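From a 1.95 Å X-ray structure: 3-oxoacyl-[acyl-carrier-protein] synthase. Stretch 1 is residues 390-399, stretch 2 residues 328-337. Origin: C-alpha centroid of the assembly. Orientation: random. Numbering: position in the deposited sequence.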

# COMPACT_ATOMS: atom_id res chain seq x y z
N PRO A 390 27.93 -19.84 -13.18
CA PRO A 390 27.09 -18.77 -13.71
C PRO A 390 26.14 -19.25 -14.81
O PRO A 390 26.48 -20.15 -15.58
CB PRO A 390 28.11 -17.78 -14.29
CG PRO A 390 29.36 -18.05 -13.54
CD PRO A 390 29.37 -19.52 -13.33
N ASP A 391 24.96 -18.63 -14.87
CA ASP A 391 23.94 -18.93 -15.87
C ASP A 391 24.50 -18.84 -17.29
O ASP A 391 25.30 -17.94 -17.57
CB ASP A 391 22.75 -17.97 -15.68
CG ASP A 391 21.52 -18.38 -16.48
OD1 ASP A 391 21.48 -18.11 -17.70
OD2 ASP A 391 20.60 -18.97 -15.88
N PRO A 392 24.11 -19.78 -18.18
CA PRO A 392 24.53 -19.80 -19.59
C PRO A 392 24.45 -18.46 -20.33
O PRO A 392 25.20 -18.26 -21.29
CB PRO A 392 23.55 -20.79 -20.22
CG PRO A 392 23.24 -21.74 -19.13
CD PRO A 392 23.25 -20.93 -17.86
N ILE A 393 23.57 -17.57 -19.89
CA ILE A 393 23.46 -16.23 -20.49
C ILE A 393 24.76 -15.43 -20.32
O ILE A 393 25.09 -14.58 -21.15
CB ILE A 393 22.23 -15.44 -19.95
CG1 ILE A 393 21.88 -14.28 -20.89
CG2 ILE A 393 22.46 -14.94 -18.52
CD1 ILE A 393 20.47 -13.75 -20.73
N PHE A 394 25.49 -15.72 -19.25
CA PHE A 394 26.72 -15.01 -18.92
C PHE A 394 27.94 -15.60 -19.60
O PHE A 394 28.00 -16.80 -19.87
CB PHE A 394 26.93 -14.97 -17.41
CG PHE A 394 25.81 -14.31 -16.65
CD1 PHE A 394 25.03 -15.04 -15.76
CD2 PHE A 394 25.53 -12.96 -16.83
CE1 PHE A 394 23.99 -14.44 -15.06
CE2 PHE A 394 24.49 -12.35 -16.13
CZ PHE A 394 23.73 -13.08 -15.24
N ASP A 395 28.91 -14.74 -19.89
CA ASP A 395 30.19 -15.16 -20.44
C ASP A 395 31.34 -14.46 -19.73
O ASP A 395 31.12 -13.75 -18.74
CB ASP A 395 30.25 -14.94 -21.97
CG ASP A 395 30.12 -13.47 -22.37
OD1 ASP A 395 30.49 -12.57 -21.59
OD2 ASP A 395 29.65 -13.22 -23.50
N LYS A 396 32.56 -14.64 -20.24
CA LYS A 396 33.76 -14.04 -19.65
C LYS A 396 33.63 -12.54 -19.33
O LYS A 396 34.14 -12.08 -18.30
CB LYS A 396 34.98 -14.31 -20.54
CG LYS A 396 34.76 -14.08 -22.04
CD LYS A 396 35.65 -15.00 -22.87
CE LYS A 396 35.78 -14.51 -24.31
NZ LYS A 396 36.71 -13.35 -24.43
N ARG A 397 32.93 -11.81 -20.19
CA ARG A 397 32.75 -10.37 -20.03
C ARG A 397 31.45 -10.01 -19.31
O ARG A 397 31.48 -9.34 -18.27
CB ARG A 397 32.84 -9.67 -21.39
CG ARG A 397 34.26 -9.57 -21.95
CD ARG A 397 34.27 -9.30 -23.44
NE ARG A 397 33.89 -10.47 -24.23
CZ ARG A 397 32.81 -10.56 -25.00
NH1 ARG A 397 31.98 -9.53 -25.11
NH2 ARG A 397 32.56 -11.68 -25.67
N PHE A 398 30.32 -10.45 -19.86
CA PHE A 398 29.01 -10.20 -19.26
C PHE A 398 28.78 -11.17 -18.10
O PHE A 398 28.41 -12.32 -18.31
CB PHE A 398 27.91 -10.31 -20.32
CG PHE A 398 26.53 -10.03 -19.80
CD1 PHE A 398 26.25 -8.86 -19.10
CD2 PHE A 398 25.49 -10.93 -20.03
CE1 PHE A 398 24.98 -8.60 -18.62
CE2 PHE A 398 24.21 -10.68 -19.55
CZ PHE A 398 23.95 -9.51 -18.85
N MET A 399 29.01 -10.68 -16.88
CA MET A 399 29.10 -11.53 -15.69
C MET A 399 28.83 -10.73 -14.42
O MET A 399 29.38 -9.64 -14.26
CB MET A 399 30.50 -12.16 -15.63
CG MET A 399 30.74 -13.18 -14.52
SD MET A 399 29.83 -14.72 -14.73
CE MET A 399 30.70 -15.49 -16.10
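Stretch 2 328-337: DAVEARAIKT

How does stretch 2 lie on stretch 1? Residues 328-337 are helical throughout, part of a longer helix, and they rest against a segment without regular helix or strand. Both run the same general way along the contact: the CA of Ala329 lies 7.3 Å from the CA of Ile393, and seven residues on, the CA of Lys336 lies 8.5 Å from the CA of Phe398. No hydrogen bond joins the two; about 340 Å² is buried, counting both sides, chiefly by packing.

What does Ile393 meet on the helix? It is the most covered residue here, and it lies along Ala329, Ala332 and Arg333. Its CG2 packs 3.9 Å from CB of Ala332, while its CD1 reaches 3.8 Å from the backbone N of Arg333 and 4.1 Å from that residue's CB. A type I turn from Asp391 to Phe394 carries Ile393, whose N donates to OD1 of Asp391 at 3.1 Å.

Where does Phe398 settle? Its ring lies against Ala332, Ile335 and Lys336. CG of Lys336 sits over one face, 3.5 Å from CE2 of Phe398, in a CH-pi contact; at the ring edge are O of Ala332, 3.6 Å from CZ of Phe398, and CG2 of Ile335, 4.3 Å from CE1 of Phe398. That carbonyl is already engaged within the helix, accepting from N of Lys336 at 3.0 Å. In its own stretch, the backbone N of Phe398 donates to OD1 of Asp395 at 2.7 Å.

What does Ala332 meet across the contact? Its CB points toward stretch 1 and meets two side chains there: CG2 of Ile393, and CZ of the Phe394 ring at 3.7 Å from CB of Ala332.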

# COMPACT_ATOMS: atom_id res chain seq x y z
N ASP A 328 15.73 -14.70 -12.54
CA ASP A 328 17.10 -14.19 -12.65
C ASP A 328 17.54 -14.06 -14.10
O ASP A 328 18.17 -13.06 -14.48
CB ASP A 328 18.09 -15.09 -11.89
CG ASP A 328 17.86 -15.07 -10.38
OD1 ASP A 328 16.76 -14.72 -9.93
OD2 ASP A 328 18.81 -15.43 -9.65
N ALA A 329 17.21 -15.06 -14.91
CA ALA A 329 17.52 -15.09 -16.33
C ALA A 329 16.81 -13.96 -17.08
O ALA A 329 17.41 -13.31 -17.95
CB ALA A 329 17.15 -16.44 -16.93
N VAL A 330 15.54 -13.74 -16.75
CA VAL A 330 14.75 -12.67 -17.36
C VAL A 330 15.38 -11.30 -17.09
O VAL A 330 15.53 -10.50 -18.01
CB VAL A 330 13.27 -12.71 -16.87
CG1 VAL A 330 12.53 -11.44 -17.25
CG2 VAL A 330 12.55 -13.93 -17.45
N GLU A 331 15.76 -11.05 -15.84
CA GLU A 331 16.40 -9.78 -15.51
C GLU A 331 17.75 -9.63 -16.21
O GLU A 331 18.07 -8.56 -16.72
CB GLU A 331 16.54 -9.59 -13.99
CG GLU A 331 17.01 -8.19 -13.60
CD GLU A 331 17.16 -8.01 -12.11
OE1 GLU A 331 17.13 -9.02 -11.37
OE2 GLU A 331 17.30 -6.85 -11.67
N ALA A 332 18.54 -10.71 -16.23
CA ALA A 332 19.83 -10.72 -16.93
C ALA A 332 19.64 -10.35 -18.40
O ALA A 332 20.40 -9.54 -18.94
CB ALA A 332 20.49 -12.09 -16.81
N ARG A 333 18.63 -10.94 -19.02
CA ARG A 333 18.24 -10.65 -20.40
C ARG A 333 17.87 -9.17 -20.56
O ARG A 333 18.27 -8.52 -21.52
CB ARG A 333 17.07 -11.54 -20.80
CG ARG A 333 17.00 -11.89 -22.27
CD ARG A 333 16.06 -13.06 -22.52
NE ARG A 333 16.58 -14.32 -21.99
CZ ARG A 333 16.00 -15.04 -21.02
NH1 ARG A 333 14.87 -14.64 -20.46
NH2 ARG A 333 16.57 -16.17 -20.62
N ALA A 334 17.11 -8.66 -19.59
CA ALA A 334 16.68 -7.26 -19.58
C ALA A 334 17.84 -6.28 -19.40
O ALA A 334 17.87 -5.22 -20.03
CB ALA A 334 15.63 -7.05 -18.50
N ILE A 335 18.80 -6.64 -18.54
CA ILE A 335 20.02 -5.85 -18.35
C ILE A 335 20.84 -5.80 -19.64
O ILE A 335 21.40 -4.76 -20.00
CB ILE A 335 20.86 -6.35 -17.14
CG1 ILE A 335 20.10 -6.09 -15.83
CG2 ILE A 335 22.23 -5.66 -17.10
CD1 ILE A 335 20.67 -6.82 -14.61
N LYS A 336 20.90 -6.93 -20.35
CA LYS A 336 21.54 -6.98 -21.67
C LYS A 336 20.85 -6.08 -22.69
O LYS A 336 21.53 -5.46 -23.52
CB LYS A 336 21.58 -8.42 -22.21
CG LYS A 336 22.99 -8.98 -22.38
CD LYS A 336 22.99 -10.35 -23.08
CE LYS A 336 22.81 -10.21 -24.58
NZ LYS A 336 22.98 -11.51 -25.29
N THR A 337 19.53 -6.01 -22.64
CA THR A 337 18.75 -5.20 -23.58
C THR A 337 18.92 -3.69 -23.32
O THR A 337 19.04 -2.90 -24.26
CB THR A 337 17.25 -5.59 -23.56
OG1 THR A 337 17.11 -6.98 -23.92
CG2 THR A 337 16.43 -4.75 -24.54